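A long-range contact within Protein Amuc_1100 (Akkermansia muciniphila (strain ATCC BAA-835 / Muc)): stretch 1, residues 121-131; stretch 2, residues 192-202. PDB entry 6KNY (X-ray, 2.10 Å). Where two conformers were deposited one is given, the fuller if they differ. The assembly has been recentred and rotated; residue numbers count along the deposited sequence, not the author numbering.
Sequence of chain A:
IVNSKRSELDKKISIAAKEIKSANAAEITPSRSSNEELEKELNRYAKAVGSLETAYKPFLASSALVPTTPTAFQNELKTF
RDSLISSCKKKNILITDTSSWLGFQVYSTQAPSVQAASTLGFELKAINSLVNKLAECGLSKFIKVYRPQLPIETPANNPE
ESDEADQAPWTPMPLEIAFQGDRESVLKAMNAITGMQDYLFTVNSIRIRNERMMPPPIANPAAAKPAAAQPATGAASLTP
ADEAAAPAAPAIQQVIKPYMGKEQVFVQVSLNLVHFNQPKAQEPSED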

# COMPACT_ATOMS: atom_id res chain seq x y z
N GLY A 121 -5.56 -3.29 -9.47
CA GLY A 121 -6.64 -2.77 -8.64
C GLY A 121 -6.62 -3.35 -7.24
O GLY A 121 -6.92 -2.67 -6.27
N PHE A 122 -6.27 -4.63 -7.12
CA PHE A 122 -6.05 -5.22 -5.81
C PHE A 122 -4.93 -4.49 -5.09
O PHE A 122 -5.07 -4.09 -3.94
CB PHE A 122 -5.71 -6.71 -5.94
CG PHE A 122 -5.12 -7.30 -4.68
CD1 PHE A 122 -5.94 -7.68 -3.63
CD2 PHE A 122 -3.74 -7.43 -4.54
CE1 PHE A 122 -5.39 -8.21 -2.46
CE2 PHE A 122 -3.20 -7.96 -3.38
CZ PHE A 122 -4.01 -8.35 -2.35
N GLU A 123 -3.80 -4.29 -5.77
CA GLU A 123 -2.64 -3.65 -5.14
C GLU A 123 -2.95 -2.21 -4.77
O GLU A 123 -2.59 -1.74 -3.68
CB GLU A 123 -1.42 -3.72 -6.07
CG GLU A 123 -0.15 -3.35 -5.34
CD GLU A 123 1.09 -3.51 -6.19
OE1 GLU A 123 0.99 -3.40 -7.43
OE2 GLU A 123 2.16 -3.71 -5.59
N LEU A 124 -3.63 -1.49 -5.66
CA LEU A 124 -4.02 -0.11 -5.36
C LEU A 124 -4.98 -0.05 -4.17
O LEU A 124 -4.83 0.82 -3.30
CB LEU A 124 -4.66 0.51 -6.60
CG LEU A 124 -5.35 1.87 -6.44
CD1 LEU A 124 -4.44 2.90 -5.76
CD2 LEU A 124 -5.87 2.38 -7.80
N LYS A 125 -5.96 -0.95 -4.10
CA LYS A 125 -6.89 -0.91 -2.97
C LYS A 125 -6.18 -1.19 -1.66
O LYS A 125 -6.47 -0.55 -0.64
CB LYS A 125 -8.06 -1.89 -3.18
CG LYS A 125 -9.09 -1.39 -4.19
CD LYS A 125 -10.44 -0.92 -3.57
CE LYS A 125 -11.57 -0.68 -4.59
NZ LYS A 125 -12.24 0.66 -4.50
N ALA A 126 -5.23 -2.14 -1.66
CA ALA A 126 -4.50 -2.46 -0.43
C ALA A 126 -3.60 -1.31 0.00
O ALA A 126 -3.56 -0.94 1.19
CB ALA A 126 -3.68 -3.74 -0.63
N ILE A 127 -2.85 -0.73 -0.95
CA ILE A 127 -1.96 0.38 -0.62
C ILE A 127 -2.77 1.59 -0.17
O ILE A 127 -2.46 2.24 0.84
CB ILE A 127 -1.04 0.71 -1.81
CG1 ILE A 127 -0.08 -0.45 -2.11
CG2 ILE A 127 -0.24 2.03 -1.54
CD1 ILE A 127 0.77 -0.28 -3.39
N ASN A 128 -3.85 1.89 -0.90
CA ASN A 128 -4.74 2.98 -0.50
C ASN A 128 -5.22 2.81 0.94
O ASN A 128 -5.25 3.78 1.71
CB ASN A 128 -5.97 3.07 -1.41
CG ASN A 128 -6.87 4.23 -1.02
OD1 ASN A 128 -6.47 5.40 -1.10
ND2 ASN A 128 -8.05 3.92 -0.52
N SER A 129 -5.62 1.60 1.31
CA SER A 129 -6.10 1.36 2.67
C SER A 129 -4.99 1.54 3.69
O SER A 129 -5.19 2.15 4.75
CB SER A 129 -6.71 -0.03 2.77
OG SER A 129 -7.04 -0.32 4.11
N LEU A 130 -3.80 1.01 3.38
CA LEU A 130 -2.64 1.15 4.28
C LEU A 130 -2.27 2.61 4.50
O LEU A 130 -2.14 3.06 5.64
CB LEU A 130 -1.43 0.40 3.69
CG LEU A 130 -0.11 0.56 4.47
CD1 LEU A 130 -0.29 0.22 5.95
CD2 LEU A 130 0.99 -0.30 3.85
N VAL A 131 -2.06 3.36 3.43
CA VAL A 131 -1.62 4.74 3.61
C VAL A 131 -2.67 5.54 4.38
O VAL A 131 -2.33 6.38 5.22
CB VAL A 131 -1.29 5.37 2.25
CG1 VAL A 131 -0.95 6.85 2.41
CG2 VAL A 131 -0.09 4.64 1.64
N ALA A 192 0.06 0.10 12.81
CA ALA A 192 -1.00 0.10 11.81
C ALA A 192 -0.65 -0.76 10.61
O ALA A 192 -1.52 -1.43 10.02
CB ALA A 192 -1.30 1.54 11.38
N ILE A 193 0.63 -0.77 10.21
CA ILE A 193 1.06 -1.56 9.06
C ILE A 193 0.77 -3.03 9.28
O ILE A 193 0.27 -3.73 8.38
CB ILE A 193 2.55 -1.32 8.77
CG1 ILE A 193 2.81 0.11 8.30
CG2 ILE A 193 3.06 -2.33 7.74
CD1 ILE A 193 4.27 0.43 8.17
N THR A 194 1.07 -3.52 10.47
CA THR A 194 0.96 -4.95 10.74
C THR A 194 -0.36 -5.35 11.37
O THR A 194 -0.63 -6.55 11.48
CB THR A 194 2.11 -5.39 11.64
OG1 THR A 194 2.09 -4.63 12.86
CG2 THR A 194 3.45 -5.15 10.92
N GLY A 195 -1.18 -4.38 11.77
CA GLY A 195 -2.49 -4.66 12.30
C GLY A 195 -3.60 -4.57 11.29
O GLY A 195 -4.77 -4.61 11.67
N MET A 196 -3.27 -4.46 10.01
CA MET A 196 -4.26 -4.42 8.94
C MET A 196 -5.18 -5.63 8.99
O MET A 196 -4.74 -6.77 9.18
CB MET A 196 -3.56 -4.40 7.57
CG MET A 196 -2.71 -3.20 7.30
SD MET A 196 -3.66 -2.03 6.33
CE MET A 196 -4.23 -0.96 7.65
N GLN A 197 -6.45 -5.38 8.74
CA GLN A 197 -7.53 -6.34 8.93
C GLN A 197 -7.77 -7.20 7.69
O GLN A 197 -7.94 -8.42 7.79
CB GLN A 197 -8.82 -5.58 9.29
CG GLN A 197 -8.60 -4.28 10.12
CD GLN A 197 -7.98 -3.11 9.32
OE1 GLN A 197 -8.28 -2.88 8.14
NE2 GLN A 197 -7.09 -2.37 9.98
N ASP A 198 -7.76 -6.57 6.51
CA ASP A 198 -8.19 -7.19 5.27
C ASP A 198 -7.05 -7.48 4.32
O ASP A 198 -7.26 -8.19 3.33
CB ASP A 198 -9.19 -6.29 4.55
CG ASP A 198 -10.54 -6.18 5.26
OD1 ASP A 198 -10.91 -7.11 6.02
OD2 ASP A 198 -11.22 -5.15 5.06
N TYR A 199 -5.87 -6.93 4.57
CA TYR A 199 -4.73 -7.05 3.67
C TYR A 199 -3.51 -7.40 4.49
O TYR A 199 -3.28 -6.82 5.55
CB TYR A 199 -4.51 -5.74 2.90
CG TYR A 199 -5.64 -5.37 1.97
CD1 TYR A 199 -5.75 -5.97 0.71
CD2 TYR A 199 -6.59 -4.42 2.32
CE1 TYR A 199 -6.76 -5.61 -0.16
CE2 TYR A 199 -7.62 -4.06 1.46
CZ TYR A 199 -7.70 -4.67 0.23
OH TYR A 199 -8.72 -4.33 -0.64
N LEU A 200 -2.71 -8.36 4.00
CA LEU A 200 -1.53 -8.84 4.71
C LEU A 200 -0.27 -8.19 4.12
O LEU A 200 0.15 -8.54 3.01
CB LEU A 200 -1.44 -10.36 4.65
CG LEU A 200 -0.22 -11.05 5.29
CD1 LEU A 200 -0.09 -10.70 6.77
CD2 LEU A 200 -0.35 -12.59 5.10
N PHE A 201 0.32 -7.26 4.86
CA PHE A 201 1.62 -6.68 4.52
C PHE A 201 2.66 -7.30 5.44
O PHE A 201 2.50 -7.28 6.67
CB PHE A 201 1.65 -5.16 4.69
CG PHE A 201 0.86 -4.41 3.66
CD1 PHE A 201 1.47 -3.99 2.48
CD2 PHE A 201 -0.47 -4.07 3.89
CE1 PHE A 201 0.74 -3.27 1.53
CE2 PHE A 201 -1.19 -3.35 2.95
CZ PHE A 201 -0.59 -2.94 1.78
N THR A 202 3.72 -7.85 4.86
CA THR A 202 4.77 -8.43 5.67
C THR A 202 6.02 -7.57 5.52
O THR A 202 6.21 -6.91 4.50
CB THR A 202 5.02 -9.90 5.27
OG1 THR A 202 5.89 -10.51 6.24
CG2 THR A 202 5.65 -9.98 3.88

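The backbone division is simple: residues 121-131 are one uninterrupted stretch of helix, while the other stretch leaves a helix that includes Ile 193, turns through a loop and is in a strand by Phe 201. Within the first helix, backbone hydrogen bonds such as Ala 126 N to Phe 122 O (3.0 Å) and Leu 130 N to Ala 126 O (2.9 Å) satisfy the main chain internally. No hydrogen bond crosses between the stretches, so shape and apolar burial carry the contact, which covers 481 Å² in all.

The first rule is a small residue beneath a ring. At Ala 126 the chains come close, its CA lying 6.2 Å from the CA of Tyr 199, and the short side chain lets the tyrosine ring lie against the helix. Ala 126 CA sits 3.7 Å from the ring centroid, almost exactly on the ring normal, a CH-pi contact; Ala 126 CB reaches Tyr 199 CD1 at 3.3 Å. The hydroxyl end extends over Lys 125, with Tyr 199 OH 3.6 Å from Lys 125 CB, while the lysine amine finds its hydrogen bond elsewhere in the structure.

One turn on, Leu 130 uses both methyls. Its CD2 stands over the face of Phe 201, 3.6 Å from the ring centroid, a second CH-pi contact. Its CD1 packs against Ile 193 CG1 at 3.9 Å and Met 196 SD at 4.1 Å, so one leucine joins helix end, loop and strand. The edge of Phe 201 meets the helix backbone, with CZ 3.6 Å from Ala 126 O.

The aromatic pair is looser in geometry. Phe 122 and Tyr 199 meet obliquely, planes at 57° and centroids 5.8 Å apart, yet Phe 122 CE1 and Tyr 199 CE1 touch at 3.7 Å. Phe 122, Ala 126 and Leu 130, four apart, line up as an apolar stripe in this contact.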